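Local coordinates for protein antigen TpF1 (Treponema pallidum, PDB 2FJC) that binds ferric iron as a mini-ferritin of the Dps family, and may also play a structural role in the outer membrane, at residues A12-Q17 with S127-T132; E49-Y54 with A104-D109; S118-L123 with G134-I139. All coordinates share one frame; numbering follows the deposited sequence.

Interaction 1. Residues A12-Q17 with S127-T132; sequences AAICEQ and SGDAVT
Ile14, on the first helix of a ferritin-like four-helix bundle, reaches the tight turn between the last two helices and touches Ser127, Asp129 and Thr132. Gly128, at a positive phi of 80°, ends helix 99-127 in a Schellman motif, a backbone shape that glycine adopts easily. Asp129 then N-caps helix 130-154. Ile14 CD1, at the tip of an extended chain (chi2 170°), ends 3.5 Å from Ser127 OG and 3.8 Å from Asp129 OD2. Its CG2 branch meets Thr132 CG2 at 4.0 Å, and the two side chains pass antiparallel to one another. Aspartate suits the cap because its short carboxylate can turn back on the new helix: OD1 accepts from Thr132 N at 3.0 Å, nearly straight (164°), while Thr132 OG1 donates to Asp129 OD2 at 2.7 Å. Both donors sit well above the carboxylate plane. Threonine serves two ends here, its hydroxyl joining the cap and its methyl packing on Ile14. Arg68 completes the cluster with a salt bridge to Asp129 OD1 and a hydrogen bond to Thr132 OG1, and Ser127 OG bonds to the carbonyls of Leu123 and Ala124. Isoleucine therefore lies against polar groups whose bonding is supplied by other partners; it adds apolar cover to a buried cap, and the carboxylate, gripped by a backbone N-H, a hydroxyl and a guanidinium, is probably favoured in its charged form.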
loop_
_atom_site.group_PDB
_atom_site.type_symbol
_atom_site.label_atom_id
_atom_site.label_comp_id
_atom_site.label_asym_id
_atom_site.label_seq_id
_atom_site.Cartn_x
_atom_site.Cartn_y
_atom_site.Cartn_z
ATOM N N ALA B 12 -13.479 42.460 1.172
ATOM C CA ALA B 12 -14.928 42.384 1.314
ATOM C C ALA B 12 -15.557 41.865 0.032
ATOM O O ALA B 12 -16.477 41.048 0.058
ATOM C CB ALA B 12 -15.504 43.749 1.622
ATOM N N ALA B 13 -15.071 42.364 -1.096
ATOM C CA ALA B 13 -15.595 41.937 -2.386
ATOM C C ALA B 13 -15.279 40.456 -2.623
ATOM O O ALA B 13 -16.114 39.702 -3.121
ATOM C CB ALA B 13 -15.007 42.777 -3.497
ATOM N N ILE B 14 -14.068 40.044 -2.264
ATOM C CA ILE B 14 -13.666 38.656 -2.422
ATOM C C ILE B 14 -14.510 37.750 -1.523
ATOM O O ILE B 14 -14.972 36.698 -1.966
ATOM C CB ILE B 14 -12.168 38.480 -2.099
ATOM C CG1 ILE B 14 -11.333 39.076 -3.232
ATOM C CG2 ILE B 14 -11.830 37.021 -1.920
ATOM C CD1 ILE B 14 -9.859 39.191 -2.930
ATOM N N CYS B 15 -14.721 38.158 -0.272
ATOM C CA CYS B 15 -15.528 37.367 0.651
ATOM C C CYS B 15 -16.948 37.195 0.136
ATOM O O CYS B 15 -17.552 36.139 0.301
ATOM C CB CYS B 15 -15.586 38.025 2.028
ATOM S SG CYS B 15 -14.077 37.854 2.966
ATOM N N GLU B 16 -17.483 38.241 -0.484
ATOM C CA GLU B 16 -18.839 38.177 -1.012
ATOM C C GLU B 16 -18.891 37.127 -2.128
ATOM O O GLU B 16 -19.838 36.361 -2.231
ATOM C CB GLU B 16 -19.272 39.549 -1.540
ATOM C CG GLU B 16 -20.785 39.765 -1.520
ATOM C CD GLU B 16 -21.430 39.303 -0.205
ATOM O OE1 GLU B 16 -20.948 39.713 0.875
ATOM O OE2 GLU B 16 -22.417 38.528 -0.250
ATOM N N GLN B 17 -17.860 37.102 -2.960
ATOM C CA GLN B 17 -17.773 36.136 -4.044
ATOM C C GLN B 17 -17.664 34.734 -3.457
ATOM O O GLN B 17 -18.385 33.818 -3.866
ATOM C CB GLN B 17 -16.544 36.428 -4.908
ATOM C CG GLN B 17 -16.733 37.552 -5.920
ATOM C CD GLN B 17 -17.712 37.165 -7.017
ATOM O OE1 GLN B 17 -17.394 36.361 -7.904
ATOM N NE2 GLN B 17 -18.921 37.719 -6.950
ATOM N N SER B 127 -5.763 42.323 -6.272
ATOM C CA SER B 127 -5.618 42.804 -4.903
ATOM C C SER B 127 -4.467 42.153 -4.158
ATOM O O SER B 127 -4.247 42.433 -2.986
ATOM C CB SER B 127 -6.911 42.571 -4.118
ATOM O OG SER B 127 -7.169 41.185 -3.965
ATOM N N GLY B 128 -3.736 41.275 -4.829
ATOM C CA GLY B 128 -2.618 40.626 -4.176
ATOM C C GLY B 128 -2.955 39.459 -3.259
ATOM O O GLY B 128 -2.081 38.952 -2.550
ATOM N N ASP B 129 -4.212 39.032 -3.252
ATOM C CA ASP B 129 -4.609 37.893 -2.424
ATOM C C ASP B 129 -4.144 36.618 -3.144
ATOM O O ASP B 129 -4.939 35.887 -3.746
ATOM C CB ASP B 129 -6.129 37.874 -2.231
ATOM C CG ASP B 129 -6.577 36.821 -1.223
ATOM O OD1 ASP B 129 -5.772 35.906 -0.926
ATOM O OD2 ASP B 129 -7.736 36.903 -0.734
ATOM N N ALA B 130 -2.840 36.369 -3.072
ATOM C CA ALA B 130 -2.216 35.226 -3.724
ATOM C C ALA B 130 -2.841 33.886 -3.342
ATOM O O ALA B 130 -3.111 33.052 -4.211
ATOM C CB ALA B 130 -0.712 35.222 -3.425
ATOM N N VAL B 131 -3.083 33.680 -2.051
ATOM C CA VAL B 131 -3.678 32.432 -1.588
ATOM C C VAL B 131 -5.042 32.161 -2.222
ATOM O O VAL B 131 -5.285 31.082 -2.764
ATOM C CB VAL B 131 -3.824 32.412 -0.054
ATOM C CG1 VAL B 131 -4.680 31.239 0.382
ATOM C CG2 VAL B 131 -2.458 32.314 0.587
ATOM N N THR B 132 -5.941 33.132 -2.150
ATOM C CA THR B 132 -7.259 32.938 -2.737
ATOM C C THR B 132 -7.118 32.701 -4.236
ATOM O O THR B 132 -7.825 31.887 -4.820
ATOM C CB THR B 132 -8.155 34.154 -2.501
ATOM O OG1 THR B 132 -8.336 34.334 -1.094
ATOM C CG2 THR B 132 -9.512 33.956 -3.169
#

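Interaction 2. Residues E49-Y54 with A104-D109; sequences ELLEEY and ARVKRD
Along 49-54, Leu51 is the first to meet Val106, and it does so lightly: its CD1 comes 4.5 Å from Val106 CG1. The CB of Leu51 does not aim at the other helix; the end of the side chain approaches more closely than that direction suggests, yet the contact stays loose. That side chain is also about 8 Å from a bound iron(III) ion. One turn later comes Tyr54, whose CG lies beside the backbone N (chi1 -73°), an orientation that carries the ring inward until CE2 is 4.2 Å from Val106 CG2. The methyl approaches the ring obliquely, and the two side chains cross at about a right angle. Leu50 O lies 3.5 Å above one ring face, displaced from the ring centre, and Phe110 packs edge-to-face with the same tyrosine. Compact, branched Val106 offers one methyl to each partner, while Leu32 and Tyr35 of helix 8-38 and Leu150 of helix 130-154 also pack on it. Two helices running in the same general sense, joined by sparse apolar contacts with the other two helices packed around them, are typical of the diagonal pair across a ferritin-like four-helix bundle.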
loop_
_atom_site.group_PDB
_atom_site.type_symbol
_atom_site.label_atom_id
_atom_site.label_comp_id
_atom_site.label_asym_id
_atom_site.label_seq_id
_atom_site.Cartn_x
_atom_site.Cartn_y
_atom_site.Cartn_z
ATOM N N GLU B 49 -21.052 6.828 -11.888
ATOM C CA GLU B 49 -19.766 6.972 -11.221
ATOM C C GLU B 49 -19.116 8.319 -11.491
ATOM O O GLU B 49 -18.512 8.908 -10.592
ATOM C CB GLU B 49 -18.826 5.840 -11.644
ATOM C CG GLU B 49 -19.102 4.526 -10.911
ATOM C CD GLU B 49 -18.568 3.301 -11.646
ATOM O OE1 GLU B 49 -17.662 3.452 -12.497
ATOM O OE2 GLU B 49 -19.054 2.180 -11.364
ATOM N N LEU B 50 -19.234 8.809 -12.723
ATOM C CA LEU B 50 -18.664 10.098 -13.071
ATOM C C LEU B 50 -19.305 11.187 -12.201
ATOM O O LEU B 50 -18.619 12.061 -11.671
ATOM C CB LEU B 50 -18.908 10.411 -14.544
ATOM C CG LEU B 50 -18.505 11.810 -15.021
ATOM C CD1 LEU B 50 -17.020 11.981 -14.907
ATOM C CD2 LEU B 50 -18.923 12.004 -16.461
ATOM N N LEU B 51 -20.624 11.120 -12.060
ATOM C CA LEU B 51 -21.361 12.083 -11.264
ATOM C C LEU B 51 -20.865 12.087 -9.817
ATOM O O LEU B 51 -20.789 13.143 -9.173
ATOM C CB LEU B 51 -22.859 11.757 -11.312
ATOM C CG LEU B 51 -23.776 12.460 -12.326
ATOM C CD1 LEU B 51 -22.996 13.446 -13.187
ATOM C CD2 LEU B 51 -24.483 11.424 -13.169
ATOM N N GLU B 52 -20.535 10.908 -9.302
ATOM C CA GLU B 52 -20.038 10.817 -7.940
ATOM C C GLU B 52 -18.674 11.497 -7.862
ATOM O O GLU B 52 -18.403 12.241 -6.926
ATOM C CB GLU B 52 -19.931 9.360 -7.493
ATOM C CG GLU B 52 -19.263 9.186 -6.137
ATOM C CD GLU B 52 -19.328 7.754 -5.622
ATOM O OE1 GLU B 52 -19.154 6.815 -6.430
ATOM O OE2 GLU B 52 -19.542 7.572 -4.405
ATOM N N GLU B 53 -17.816 11.239 -8.843
ATOM C CA GLU B 53 -16.497 11.869 -8.865
ATOM C C GLU B 53 -16.719 13.372 -8.787
ATOM O O GLU B 53 -16.045 14.072 -8.033
ATOM C CB GLU B 53 -15.751 11.547 -10.161
ATOM C CG GLU B 53 -15.048 10.213 -10.194
ATOM C CD GLU B 53 -14.440 9.911 -11.559
ATOM O OE1 GLU B 53 -13.775 10.810 -12.143
ATOM O OE2 GLU B 53 -14.627 8.767 -12.043
ATOM N N TYR B 54 -17.685 13.856 -9.565
ATOM C CA TYR B 54 -17.997 15.274 -9.590
ATOM C C TYR B 54 -18.436 15.825 -8.247
ATOM O O TYR B 54 -17.903 16.842 -7.791
ATOM C CB TYR B 54 -19.082 15.586 -10.626
ATOM C CG TYR B 54 -18.629 15.525 -12.075
ATOM C CD1 TYR B 54 -17.268 15.549 -12.414
ATOM C CD2 TYR B 54 -19.564 15.486 -13.113
ATOM C CE1 TYR B 54 -16.851 15.536 -13.749
ATOM C CE2 TYR B 54 -19.155 15.480 -14.451
ATOM C CZ TYR B 54 -17.804 15.504 -14.759
ATOM O OH TYR B 54 -17.409 15.496 -16.075
ATOM N N ALA B 104 -25.547 17.598 -19.981
ATOM C CA ALA B 104 -25.612 18.927 -20.573
ATOM C C ALA B 104 -25.872 19.948 -19.481
ATOM O O ALA B 104 -25.350 21.060 -19.518
ATOM C CB ALA B 104 -26.711 18.995 -21.623
ATOM N N ARG B 105 -26.681 19.563 -18.504
ATOM C CA ARG B 105 -26.982 20.468 -17.409
ATOM C C ARG B 105 -25.796 20.671 -16.468
ATOM O O ARG B 105 -25.554 21.799 -16.035
ATOM C CB ARG B 105 -28.212 19.989 -16.631
ATOM C CG ARG B 105 -29.457 20.015 -17.478
ATOM C CD ARG B 105 -30.692 19.545 -16.750
ATOM N NE ARG B 105 -31.757 19.268 -17.709
ATOM C CZ ARG B 105 -32.946 18.768 -17.395
ATOM N NH1 ARG B 105 -33.248 18.490 -16.133
ATOM N NH2 ARG B 105 -33.826 18.519 -18.354
ATOM N N VAL B 106 -25.045 19.616 -16.148
ATOM C CA VAL B 106 -23.906 19.832 -15.263
ATOM C C VAL B 106 -22.850 20.643 -16.018
ATOM O O VAL B 106 -22.176 21.472 -15.431
ATOM C CB VAL B 106 -23.276 18.504 -14.707
ATOM C CG1 VAL B 106 -24.364 17.533 -14.340
ATOM C CG2 VAL B 106 -22.308 17.906 -15.692
ATOM N N LYS B 107 -22.717 20.417 -17.320
ATOM C CA LYS B 107 -21.748 21.171 -18.102
ATOM C C LYS B 107 -22.109 22.655 -18.005
ATOM O O LYS B 107 -21.244 23.514 -17.834
ATOM C CB LYS B 107 -21.771 20.727 -19.568
ATOM C CG LYS B 107 -20.837 21.514 -20.481
ATOM C CD LYS B 107 -20.766 20.895 -21.862
ATOM C CE LYS B 107 -19.747 21.587 -22.751
ATOM N NZ LYS B 107 -20.210 22.930 -23.163
ATOM N N ARG B 108 -23.399 22.940 -18.099
ATOM C CA ARG B 108 -23.896 24.304 -18.034
ATOM C C ARG B 108 -23.577 24.919 -16.666
ATOM O O ARG B 108 -23.123 26.069 -16.581
ATOM C CB ARG B 108 -25.406 24.299 -18.289
ATOM C CG ARG B 108 -25.988 25.597 -18.828
ATOM C CD ARG B 108 -27.470 25.415 -19.208
ATOM N NE ARG B 108 -27.642 24.312 -20.152
ATOM C CZ ARG B 108 -28.723 23.532 -20.211
ATOM N NH1 ARG B 108 -29.744 23.737 -19.376
ATOM N NH2 ARG B 108 -28.779 22.529 -21.089
ATOM N N ASP B 109 -23.810 24.154 -15.600
ATOM C CA ASP B 109 -23.532 24.639 -14.252
ATOM C C ASP B 109 -22.027 24.808 -14.020
ATOM O O ASP B 109 -21.590 25.736 -13.327
ATOM C CB ASP B 109 -24.120 23.697 -13.192
ATOM C CG ASP B 109 -25.637 23.794 -13.097
ATOM O OD1 ASP B 109 -26.196 24.841 -13.491
ATOM O OD2 ASP B 109 -26.278 22.830 -12.615
#

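Interaction 3. Residues S118-L123 with G134-I139; sequences SQTQVL and GIITDI
The flat group is the carboxamide of Gln121, whose side chain passes obliquely across that of Thr137. Leu140 of the same chain and Ala130 of a neighbouring subunit pack against the glutamine. Its firmer contribution is aliphatic: Gln121 CB sits 3.6 Å from Ile136 CG2, where the helices bring the two CA atoms to 6.0 Å. Ile136 is the hub, for its beta branching sends two arms to neighbouring residues. CG2, anti to the backbone N, goes to Gln121, whereas CG1, beside that N (chi1 -84°), meets Thr120 CG2 at 4.0 Å, with the two side chains at about a right angle. This is the antiparallel hairpin of helices 99-127 and 130-154 in the ferritin-like bundle, the short axes 9.0 Å apart and 150° between their directions. Phe117, one turn before Gln121, also packs on Ile136. Threonine suits position 120 because it can give a methyl to the core and still satisfy its hydroxyl: Thr120 turns CG2 to the isoleucine while its OG1 is hydrogen-bonded to His21 NE2 of helix 8-38. Thr137 OG1 bonds back to Asp133 O within its own helix. On helix 130-154 Asp138 OD2 forms a salt bridge with Arg141 of another subunit.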
loop_
_atom_site.group_PDB
_atom_site.type_symbol
_atom_site.label_atom_id
_atom_site.label_comp_id
_atom_site.label_asym_id
_atom_site.label_seq_id
_atom_site.Cartn_x
_atom_site.Cartn_y
_atom_site.Cartn_z
ATOM N N SER B 118 -13.783 32.783 -12.181
ATOM C CA SER B 118 -12.823 33.624 -12.878
ATOM C C SER B 118 -12.881 35.068 -12.379
ATOM O O SER B 118 -11.854 35.732 -12.277
ATOM C CB SER B 118 -13.074 33.590 -14.382
ATOM O OG SER B 118 -12.567 32.405 -14.956
ATOM N N GLN B 119 -14.077 35.552 -12.065
ATOM C CA GLN B 119 -14.205 36.917 -11.578
ATOM C C GLN B 119 -13.465 37.035 -10.254
ATOM O O GLN B 119 -12.783 38.025 -9.999
ATOM C CB GLN B 119 -15.676 37.293 -11.388
ATOM C CG GLN B 119 -16.516 37.058 -12.624
ATOM C CD GLN B 119 -17.987 37.345 -12.391
ATOM O OE1 GLN B 119 -18.542 37.010 -11.338
ATOM N NE2 GLN B 119 -18.632 37.957 -13.380
ATOM N N THR B 120 -13.600 36.010 -9.421
ATOM C CA THR B 120 -12.949 36.001 -8.131
ATOM C C THR B 120 -11.435 35.928 -8.296
ATOM O O THR B 120 -10.698 36.615 -7.594
ATOM C CB THR B 120 -13.420 34.819 -7.295
ATOM O OG1 THR B 120 -14.844 34.867 -7.176
ATOM C CG2 THR B 120 -12.807 34.875 -5.906
ATOM N N GLN B 121 -10.964 35.112 -9.233
ATOM C CA GLN B 121 -9.535 35.010 -9.416
ATOM C C GLN B 121 -8.976 36.346 -9.869
ATOM O O GLN B 121 -7.894 36.729 -9.432
ATOM C CB GLN B 121 -9.170 33.839 -10.355
ATOM C CG GLN B 121 -8.653 34.123 -11.742
ATOM C CD GLN B 121 -7.341 34.876 -11.804
ATOM O OE1 GLN B 121 -6.360 34.532 -11.147
ATOM N NE2 GLN B 121 -7.320 35.913 -12.625
ATOM N N VAL B 122 -9.719 37.075 -10.701
ATOM C CA VAL B 122 -9.273 38.387 -11.159
ATOM C C VAL B 122 -9.199 39.339 -9.967
ATOM O O VAL B 122 -8.220 40.062 -9.811
ATOM C CB VAL B 122 -10.226 38.970 -12.245
ATOM C CG1 VAL B 122 -9.948 40.450 -12.476
ATOM C CG2 VAL B 122 -10.029 38.212 -13.553
ATOM N N LEU B 123 -10.223 39.327 -9.119
ATOM C CA LEU B 123 -10.242 40.184 -7.939
ATOM C C LEU B 123 -9.051 39.887 -7.047
ATOM O O LEU B 123 -8.331 40.789 -6.622
ATOM C CB LEU B 123 -11.512 39.970 -7.120
ATOM C CG LEU B 123 -12.802 40.625 -7.619
ATOM C CD1 LEU B 123 -13.953 40.280 -6.668
ATOM C CD2 LEU B 123 -12.616 42.136 -7.695
ATOM N N GLY B 134 -4.647 31.274 -5.883
ATOM C CA GLY B 134 -4.240 29.895 -6.089
ATOM C C GLY B 134 -5.351 28.887 -5.838
ATOM O O GLY B 134 -5.503 27.910 -6.577
ATOM N N ILE B 135 -6.136 29.117 -4.795
ATOM C CA ILE B 135 -7.233 28.230 -4.484
ATOM C C ILE B 135 -8.262 28.221 -5.619
ATOM O O ILE B 135 -8.644 27.154 -6.103
ATOM C CB ILE B 135 -7.923 28.642 -3.160
ATOM C CG1 ILE B 135 -7.006 28.308 -1.977
ATOM C CG2 ILE B 135 -9.284 27.948 -3.023
ATOM C CD1 ILE B 135 -7.551 28.764 -0.630
ATOM N N ILE B 136 -8.717 29.394 -6.045
ATOM C CA ILE B 136 -9.701 29.439 -7.124
ATOM C C ILE B 136 -9.128 28.906 -8.429
ATOM O O ILE B 136 -9.798 28.166 -9.141
ATOM C CB ILE B 136 -10.255 30.877 -7.352
ATOM C CG1 ILE B 136 -11.393 31.144 -6.373
ATOM C CG2 ILE B 136 -10.793 31.035 -8.765
ATOM C CD1 ILE B 136 -10.952 31.204 -4.980
ATOM N N THR B 137 -7.891 29.271 -8.738
ATOM C CA THR B 137 -7.270 28.802 -9.971
ATOM C C THR B 137 -7.204 27.268 -10.024
ATOM O O THR B 137 -7.415 26.677 -11.080
ATOM C CB THR B 137 -5.842 29.383 -10.137
ATOM O OG1 THR B 137 -5.913 30.814 -10.216
ATOM C CG2 THR B 137 -5.195 28.848 -11.402
ATOM N N ASP B 138 -6.910 26.625 -8.893
ATOM C CA ASP B 138 -6.839 25.166 -8.860
ATOM C C ASP B 138 -8.201 24.583 -9.215
ATOM O O ASP B 138 -8.305 23.610 -9.956
ATOM C CB ASP B 138 -6.422 24.653 -7.477
ATOM C CG ASP B 138 -4.926 24.804 -7.215
ATOM O OD1 ASP B 138 -4.169 25.070 -8.178
ATOM O OD2 ASP B 138 -4.508 24.643 -6.040
ATOM N N ILE B 139 -9.244 25.179 -8.657
ATOM C CA ILE B 139 -10.604 24.747 -8.910
ATOM C C ILE B 139 -10.949 25.017 -10.374
ATOM O O ILE B 139 -11.564 24.192 -11.035
ATOM C CB ILE B 139 -11.570 25.496 -7.990
ATOM C CG1 ILE B 139 -11.315 25.071 -6.539
ATOM C CG2 ILE B 139 -12.999 25.227 -8.407
ATOM C CD1 ILE B 139 -12.081 25.895 -5.497
#

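How the interactions relate
Starting at the N terminus, residues 12-17 on helix 8-38 wait more than a hundred residues for their partner, so interaction 1 closes a loop that holds helices 44-71 and 99-127. Nested within it, interaction 2 joins helix 44-71 to helix 99-127, enclosing the long crossover between them. Interaction 3 opens after interaction 2 has closed and is a short helical hairpin; its segments alternate with those of interaction 1, so the two cross. They also touch, Ile14 CG1 lying 4.0 Å from Leu123 CB, and together tie three helices at one end. Interaction 2 lies beyond the chain's centre, its own centre about 27 Å from that of interaction 1 and 21 Å from that of interaction 3.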